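Local atomic coordinates of methionine import ATP-binding protein metN 2 (Enterococcus faecalis, PDB entry 2QSW), a protein that belongs to the cytoplasmic subunits of bacterial ABC import systems and is represented by its C-terminal NIL domain, an ACT-like alpha/beta fold. Residues 24-29 with 92-97; 37-42 with 88-93; 51-56 with 67-72. All coordinates share one frame; numbering follows the deposited sequence. Where two conformers were deposited one is given.

Overall arrangement
Contacts 1 and 3 are both made by antiparallel strands of one four-stranded sheet, and contact 2 joins the ends of the two helices on one of its faces. Contact 1 is the most buried: it ties strand 24-31 to the outermost strand 93-96 with backbone bonds and branched side chains; its Glu-93 and Glu-95 bind zinc, and several of its residues reach the second subunit. Contact 3, partly buried, pairs strands 50-61 and 64-74 at the other border, with a bulge and bridging waters. Contact 2 lies at the surface and uses sparse apolar touches without hydrogen bonds; it shares Val-92 and Glu-93 with contact 1, and Ile-40 links it to contact 3 through Val-51.

Contact 1: 24-29 with 92-97; sequences KIVRLL and VETEVI. With ZN (zinc ion), chain B.
Val-26 and Val-96 face each other across two antiparallel strands as a non-hydrogen-bonded pair, Val-26 CG1 meeting Val-96 CG2 at 3.8 Å. Beta-branched residues suit an extended backbone, and here they lie under helix 77-89, whose Ile-84 touches both valines. Beside them Thr-94 turns CG2 to Val-26 CB. Its OG1, anti to the carbonyl carbon (chi1 -57°), donates to Val-92 O at 2.8 Å from above the carbonyl plane, so the threonine fits an apolar layer with its hydroxyl satisfied. Leu-28 rests CB and CG on Val-92 CG1. Toward helix 13-19, Ile-25 and Ile-97 pack tightly, with Ile-25 CG2 3.4 Å from Ile-97 CD1, and Met-16 and Leu-17 touch both.

The backbones are stitched together at Arg-27 and Glu-95, with Arg-27 N to Glu-95 O at 2.9 Å and Glu-95 N to Arg-27 O at 3.1 Å. The side chains run side by side, their flat groups 27° apart. Glu-95 CG lies over one face of the guanidinium, and the salt bridge from Arg-27 NH2 to Glu-95 OE1 is long at 3.6 Å. Arg-27 NH2 also bonds to Glu-100 of the second subunit, while Glu-95 OE2 binds zinc with Glu-100 of its own chain and Glu-95 and Glu-100 of the second subunit. Glu-93 OE1 holds another zinc at 2.0 Å, a site completed by His-31, Glu-33 and a water. This pairing of the first and last strands of the chain, neighbours in the 2-3-1-4 sheet, is characteristic of the ferredoxin-like fold of ACT-type domains.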
# COMPACT_ATOMS: atom_id res chain seq x y z
N LYS A 24 -7.70 7.69 3.31
CA LYS A 24 -6.56 6.83 3.62
C LYS A 24 -5.42 7.69 4.06
O LYS A 24 -5.26 8.81 3.54
CB LYS A 24 -6.12 6.05 2.37
CG LYS A 24 -7.14 5.07 1.83
CD LYS A 24 -7.39 4.00 2.87
CE LYS A 24 -7.77 2.67 2.32
NZ LYS A 24 -7.74 1.67 3.44
N ILE A 25 -4.62 7.19 5.00
CA ILE A 25 -3.41 7.86 5.44
C ILE A 25 -2.21 7.12 4.87
O ILE A 25 -2.10 5.91 5.04
CB ILE A 25 -3.32 8.01 6.94
CG1 ILE A 25 -4.57 8.75 7.45
CG2 ILE A 25 -2.04 8.73 7.27
CD1 ILE A 25 -4.68 8.77 8.93
N VAL A 26 -1.35 7.85 4.20
CA VAL A 26 -0.21 7.28 3.49
C VAL A 26 1.07 7.95 3.93
O VAL A 26 1.08 9.15 4.24
CB VAL A 26 -0.35 7.34 1.94
CG1 VAL A 26 -1.41 6.37 1.41
CG2 VAL A 26 -0.66 8.75 1.46
N ARG A 27 2.15 7.19 3.92
CA ARG A 27 3.49 7.70 4.15
C ARG A 27 4.20 7.76 2.82
O ARG A 27 4.24 6.77 2.11
CB ARG A 27 4.25 6.82 5.13
CG ARG A 27 5.67 7.28 5.43
CD ARG A 27 6.42 6.23 6.22
NE ARG A 27 6.68 5.09 5.33
CZ ARG A 27 6.66 3.79 5.66
NH1 ARG A 27 6.45 3.36 6.91
NH2 ARG A 27 6.90 2.89 4.71
N LEU A 28 4.73 8.94 2.47
CA LEU A 28 5.45 9.23 1.24
C LEU A 28 6.92 9.38 1.65
O LEU A 28 7.21 10.13 2.58
CB LEU A 28 4.99 10.56 0.61
CG LEU A 28 3.68 10.60 -0.21
CD1 LEU A 28 2.43 10.23 0.62
CD2 LEU A 28 3.52 11.99 -0.84
N LEU A 29 7.81 8.73 0.90
CA LEU A 29 9.28 8.87 1.09
C LEU A 29 9.91 9.55 -0.10
O LEU A 29 9.55 9.27 -1.27
CB LEU A 29 9.93 7.49 1.25
CG LEU A 29 9.44 6.66 2.42
CD1 LEU A 29 10.20 5.27 2.51
CD2 LEU A 29 9.47 7.45 3.74
N VAL A 92 7.99 8.30 -5.80
CA VAL A 92 7.74 8.58 -4.42
C VAL A 92 7.17 7.29 -3.79
O VAL A 92 6.00 6.95 -3.98
CB VAL A 92 6.71 9.77 -4.24
CG1 VAL A 92 6.42 9.96 -2.77
CG2 VAL A 92 7.19 11.06 -4.90
N GLU A 93 8.00 6.60 -3.03
CA GLU A 93 7.56 5.36 -2.35
C GLU A 93 6.44 5.71 -1.37
O GLU A 93 6.55 6.64 -0.58
CB GLU A 93 8.68 4.69 -1.62
CG GLU A 93 9.77 4.11 -2.50
CD GLU A 93 10.96 5.04 -2.73
OE1 GLU A 93 10.79 6.28 -2.62
OE2 GLU A 93 12.06 4.53 -2.99
N THR A 94 5.33 4.98 -1.44
CA THR A 94 4.12 5.34 -0.73
C THR A 94 3.50 4.08 -0.18
O THR A 94 3.39 3.07 -0.87
CB THR A 94 3.16 6.06 -1.69
OG1 THR A 94 3.79 7.22 -2.27
CG2 THR A 94 1.89 6.53 -0.94
N GLU A 95 3.08 4.15 1.06
CA GLU A 95 2.28 3.08 1.61
C GLU A 95 1.25 3.52 2.63
O GLU A 95 1.43 4.47 3.36
CB GLU A 95 3.13 1.99 2.13
CG GLU A 95 3.92 2.31 3.31
CD GLU A 95 4.60 1.01 3.89
OE1 GLU A 95 5.10 0.19 3.11
OE2 GLU A 95 4.63 0.79 5.13
N VAL A 96 0.13 2.79 2.62
CA VAL A 96 -0.99 3.06 3.48
C VAL A 96 -0.61 2.57 4.87
O VAL A 96 -0.34 1.39 5.07
CB VAL A 96 -2.27 2.31 2.98
CG1 VAL A 96 -3.40 2.51 3.96
CG2 VAL A 96 -2.66 2.82 1.61
N ILE A 97 -0.68 3.46 5.85
CA ILE A 97 -0.30 3.13 7.22
C ILE A 97 -1.32 2.15 7.83
O ILE A 97 -2.43 2.03 7.35
CB ILE A 97 -0.13 4.40 8.11
CG1 ILE A 97 -1.46 5.08 8.34
CG2 ILE A 97 0.94 5.33 7.51
CD1 ILE A 97 -1.44 6.17 9.47
ZN ZN B . 12.42 7.31 -3.02
O HOH W 1 11.28 9.09 -3.29

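Contact 2: 37-42 with 88-93; sequences LPIISH and RKLRVE. With ZN (zinc ion), chain B; ZN (zinc ion), chain C.
Leu-90 meets Leu-37, His-42 and, in the conformer given, Ile-39 in a small surface contact made by carbon atoms, with Val-92 reaching inward; it lies between the start of helix 39-47 and the end of helix 77-89, the two helices that share one sheet face in this ferredoxin-like fold. No hydrogen bond crosses it. Leu-90 is the first residue to leave the helix, in a Schellman motif whose C-prime residue, Arg-91, takes a positive phi of 72°. Arg-91 N returns to Arg-88 O at 2.9 Å, and the tight turn aims the leucine at the neighbouring helix. A leucine suits this place because its two methyls can serve different partners: CD2 approaches Leu-37 CD2 at 4.4 Å, and CD1 reaches His-42 CD2 at 4.0 Å, coming obliquely to the imidazole. Deeper in, Val-92 CG2 lies 4.3 Å from Ile-39 CD1, again in the conformer given, and Val-92 also packs on Leu-28 and Phe-30 of strand 24-31, carrying the contact down to the sheet.

Pro-38 occupies the N-cap position of helix 39-47 and is the centre of an inverse gamma turn; its carbonyl O accepts from His-42 N at 2.9 Å and also from Ser-41 OG, which stands above the carbonyl plane. Leu-37, just before, folds back so that its CD2 sits 3.8 Å above one face of the His-42 ring, offset toward the rim. The imidazole is therefore touched by two leucines, Leu-37 and Leu-90. With CG anti to the backbone N (chi1 -175°), and with Glu-46 one helical turn further on as the second ligand, His-42 NE2 binds a zinc ion at 2.0 Å.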
# COMPACT_ATOMS: atom_id res chain seq x y z
N LEU A 37 8.60 17.59 -10.45
CA LEU A 37 7.40 18.35 -10.70
C LEU A 37 6.74 18.62 -9.33
O LEU A 37 7.20 18.11 -8.29
CB LEU A 37 6.50 17.66 -11.74
CG LEU A 37 6.06 16.23 -11.44
CD1 LEU A 37 5.00 16.28 -10.36
CD2 LEU A 37 5.48 15.50 -12.61
N PRO A 38 5.75 19.54 -9.30
CA PRO A 38 5.07 19.89 -8.05
C PRO A 38 4.13 18.76 -7.61
O PRO A 38 2.97 18.72 -7.97
CB PRO A 38 4.36 21.18 -8.40
CG PRO A 38 5.05 21.69 -9.65
CD PRO A 38 5.31 20.43 -10.39
N ILE A 39 4.71 17.81 -6.91
CA ILE A 39 4.09 16.49 -6.65
C ILE A 39 2.69 16.58 -6.06
O ILE A 39 1.72 15.98 -6.56
CB ILE A 39 4.95 15.66 -5.66
CG1 ILE A 39 6.30 15.31 -6.27
CG2 ILE A 39 4.21 14.37 -5.23
CD1 ILE A 39 6.25 14.37 -7.43
N ILE A 40 2.57 17.35 -4.98
CA ILE A 40 1.29 17.32 -4.26
C ILE A 40 0.19 17.96 -5.09
O ILE A 40 -0.91 17.40 -5.24
CB ILE A 40 1.35 17.96 -2.86
CG1 ILE A 40 2.30 17.15 -1.97
CG2 ILE A 40 -0.05 18.07 -2.27
CD1 ILE A 40 1.90 15.68 -1.70
N SER A 41 0.45 19.12 -5.68
CA SER A 41 -0.60 19.70 -6.55
C SER A 41 -0.89 18.82 -7.77
O SER A 41 -2.04 18.75 -8.25
CB SER A 41 -0.26 21.13 -6.99
OG SER A 41 1.04 21.18 -7.51
N HIS A 42 0.16 18.18 -8.30
CA HIS A 42 -0.00 17.33 -9.46
C HIS A 42 -1.04 16.21 -9.19
O HIS A 42 -1.96 15.98 -9.97
CB HIS A 42 1.34 16.73 -9.80
CG HIS A 42 1.34 15.93 -11.05
ND1 HIS A 42 1.68 16.47 -12.27
CD2 HIS A 42 1.04 14.64 -11.28
CE1 HIS A 42 1.58 15.53 -13.20
NE2 HIS A 42 1.21 14.41 -12.63
N ARG A 88 3.85 6.37 -6.53
CA ARG A 88 4.90 5.36 -6.68
C ARG A 88 5.55 5.45 -8.05
O ARG A 88 6.77 5.37 -8.17
CB ARG A 88 4.33 3.97 -6.49
CG ARG A 88 4.01 3.70 -5.03
CD ARG A 88 3.14 2.49 -4.89
NE ARG A 88 2.83 2.20 -3.50
CZ ARG A 88 1.84 1.41 -3.11
NH1 ARG A 88 1.09 0.80 -4.02
NH2 ARG A 88 1.61 1.22 -1.82
N LYS A 89 4.74 5.63 -9.07
CA LYS A 89 5.25 5.72 -10.46
C LYS A 89 6.08 6.98 -10.68
O LYS A 89 7.02 6.99 -11.48
CB LYS A 89 4.10 5.62 -11.46
CG LYS A 89 3.46 4.20 -11.46
CD LYS A 89 2.25 4.07 -12.42
CE LYS A 89 1.02 4.86 -11.92
NZ LYS A 89 -0.18 4.63 -12.70
N LEU A 90 5.72 8.05 -9.97
CA LEU A 90 6.49 9.29 -9.92
C LEU A 90 7.72 9.18 -8.99
O LEU A 90 8.38 10.19 -8.75
CB LEU A 90 5.59 10.46 -9.48
CG LEU A 90 4.45 10.78 -10.48
CD1 LEU A 90 3.53 11.83 -9.83
CD2 LEU A 90 5.01 11.22 -11.85
N ARG A 91 8.06 7.98 -8.51
CA ARG A 91 9.28 7.68 -7.74
C ARG A 91 9.22 8.26 -6.34
O ARG A 91 10.23 8.61 -5.73
CB ARG A 91 10.54 8.04 -8.55
CG ARG A 91 10.54 7.40 -9.97
CD ARG A 91 11.54 7.97 -10.98
NE ARG A 91 12.90 7.69 -10.54
CZ ARG A 91 14.01 8.20 -11.08
NH1 ARG A 91 13.95 9.07 -12.07
NH2 ARG A 91 15.20 7.87 -10.56
N VAL A 92 7.99 8.30 -5.80
CA VAL A 92 7.74 8.58 -4.42
C VAL A 92 7.17 7.29 -3.79
O VAL A 92 6.00 6.95 -3.98
CB VAL A 92 6.71 9.77 -4.24
CG1 VAL A 92 6.42 9.96 -2.77
CG2 VAL A 92 7.19 11.06 -4.90
N GLU A 93 8.00 6.60 -3.03
CA GLU A 93 7.56 5.36 -2.35
C GLU A 93 6.44 5.71 -1.37
O GLU A 93 6.55 6.64 -0.58
CB GLU A 93 8.68 4.69 -1.62
CG GLU A 93 9.77 4.11 -2.50
CD GLU A 93 10.96 5.04 -2.73
OE1 GLU A 93 10.79 6.28 -2.62
OE2 GLU A 93 12.06 4.53 -2.99
ZN ZN B . 12.42 7.31 -3.02
ZN ZN C . 0.52 12.79 -13.63
O HOH W 1 11.28 9.09 -3.29

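Contact 3: 51-56 with 67-72; sequences VSIIQG and GSLYIQ
Tyr-70 faces two residues, Ile-54 and Gln-55, in a classic beta bulge within the antiparallel hairpin of strands 50-61 and 64-74, one border of the ferredoxin-like sheet. Among the backbone bonds, Tyr-70 O accepts from Ile-54 N at 2.8 Å and weakly from Gln-55 N at 3.4 Å, while Tyr-70 N donates to Gln-55 O at 2.8 Å. The bulge shifts the register by one residue. Before it, Ser-52 and Gln-72 form a regular hydrogen-bonded pair.

Apolar contacts lie on the face of Ile-53, Leu-69 and Ile-71. Ile-71 has CG1 between the backbone N and the carbonyl carbon (chi1 67°), and CD1 beyond it touches Val-51 CG1 at 4.1 Å; Val-51 leans in turn on Ile-40 and Val-44 of helix 39-47. Ile-71 CG2 meets Ile-53 CG1, also at 4.1 Å. Beta-branched residues suit the extended backbone, and Val-51 and Ile-71 pack toward the core. Ile-54 packs on the other side, where Met-16 of helix 13-19 touches both it and Tyr-70.

Among the polar side chains, Gln-55 and Ser-52 lie toward solvent, while the amide of the buried Gln-72 is satisfied by Asn-22 O, which NE2 bonds, and by a water. In the conformer given, Gln-55 runs beside the tyrosine, its amide plane 65° from the ring and NE2 3.3 Å from Tyr-70 CE2, and a water joins NE2 to Ser-68 OG. The hydroxyl of Ser-52 does not reach Gln-72 OE1 directly; a water bridges them, accepting from Ser-52 OG at 2.8 Å and donating to Gln-72 OE1 at 3.1 Å.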
# COMPACT_ATOMS: atom_id res chain seq x y z
N VAL A 51 -5.76 16.66 0.22
CA VAL A 51 -4.54 16.35 0.94
C VAL A 51 -4.44 17.17 2.21
O VAL A 51 -4.47 18.42 2.17
CB VAL A 51 -3.30 16.63 0.06
CG1 VAL A 51 -2.03 16.46 0.87
CG2 VAL A 51 -3.35 15.74 -1.16
N SER A 52 -4.26 16.48 3.33
CA SER A 52 -3.96 17.08 4.61
C SER A 52 -2.64 16.53 5.09
O SER A 52 -2.48 15.32 5.15
CB SER A 52 -5.03 16.77 5.66
OG SER A 52 -6.33 17.18 5.27
N ILE A 53 -1.69 17.38 5.45
CA ILE A 53 -0.45 16.94 6.03
C ILE A 53 -0.62 16.70 7.53
O ILE A 53 -1.06 17.58 8.28
CB ILE A 53 0.70 17.91 5.72
CG1 ILE A 53 0.89 18.04 4.20
CG2 ILE A 53 2.00 17.44 6.38
CD1 ILE A 53 1.69 19.28 3.81
N ILE A 54 -0.32 15.47 7.93
CA ILE A 54 -0.41 15.04 9.32
C ILE A 54 0.91 15.22 10.07
O ILE A 54 0.95 15.69 11.20
CB ILE A 54 -0.84 13.56 9.39
CG1 ILE A 54 -2.20 13.41 8.72
CG2 ILE A 54 -0.87 13.01 10.86
CD1 ILE A 54 -2.69 12.00 8.71
N GLN A 55 2.00 14.80 9.42
CA GLN A 55 3.31 14.84 10.02
C GLN A 55 4.33 14.78 8.90
O GLN A 55 4.07 14.23 7.86
CB GLN A 55 3.51 13.64 10.95
CG GLN A 55 4.88 13.58 11.62
CD GLN A 55 5.22 12.19 12.12
OE1 GLN A 55 4.62 11.72 13.08
NE2 GLN A 55 6.17 11.53 11.47
N GLY A 56 5.50 15.38 9.11
CA GLY A 56 6.48 15.32 8.04
C GLY A 56 7.83 15.81 8.50
O GLY A 56 7.90 16.63 9.40
N GLY A 67 13.23 12.98 2.77
CA GLY A 67 12.52 12.78 3.99
C GLY A 67 11.19 12.06 3.82
O GLY A 67 11.04 11.28 2.89
N SER A 68 10.25 12.34 4.73
CA SER A 68 8.97 11.66 4.74
C SER A 68 7.84 12.65 5.01
O SER A 68 8.03 13.69 5.66
CB SER A 68 8.96 10.59 5.79
OG SER A 68 9.19 11.13 7.06
N LEU A 69 6.67 12.28 4.52
CA LEU A 69 5.45 13.04 4.71
C LEU A 69 4.33 12.05 4.94
O LEU A 69 4.19 11.13 4.15
CB LEU A 69 5.19 13.85 3.46
CG LEU A 69 4.22 15.01 3.49
CD1 LEU A 69 4.65 16.12 4.47
CD2 LEU A 69 4.09 15.52 2.05
N TYR A 70 3.56 12.24 6.00
CA TYR A 70 2.34 11.46 6.23
C TYR A 70 1.14 12.38 5.88
O TYR A 70 1.01 13.50 6.39
CB TYR A 70 2.23 11.05 7.68
CG TYR A 70 3.25 10.06 8.13
CD1 TYR A 70 2.93 8.72 8.23
CD2 TYR A 70 4.54 10.46 8.47
CE1 TYR A 70 3.86 7.79 8.65
CE2 TYR A 70 5.49 9.55 8.92
CZ TYR A 70 5.13 8.21 9.00
OH TYR A 70 6.05 7.30 9.44
N ILE A 71 0.34 11.93 4.94
CA ILE A 71 -0.78 12.69 4.46
C ILE A 71 -2.06 11.89 4.48
O ILE A 71 -2.06 10.66 4.32
CB ILE A 71 -0.54 13.21 3.03
CG1 ILE A 71 -0.45 12.14 1.96
CG2 ILE A 71 0.66 14.13 2.96
CD1 ILE A 71 -0.42 12.75 0.54
N GLN A 72 -3.15 12.58 4.73
CA GLN A 72 -4.48 12.03 4.54
C GLN A 72 -4.97 12.37 3.13
O GLN A 72 -4.98 13.54 2.75
CB GLN A 72 -5.48 12.54 5.58
CG GLN A 72 -6.86 11.98 5.40
CD GLN A 72 -7.86 12.69 6.31
OE1 GLN A 72 -7.82 13.93 6.44
NE2 GLN A 72 -8.79 11.92 6.92
O HOH W 2 -7.30 15.15 3.63
O HOH W 3 7.61 12.41 9.28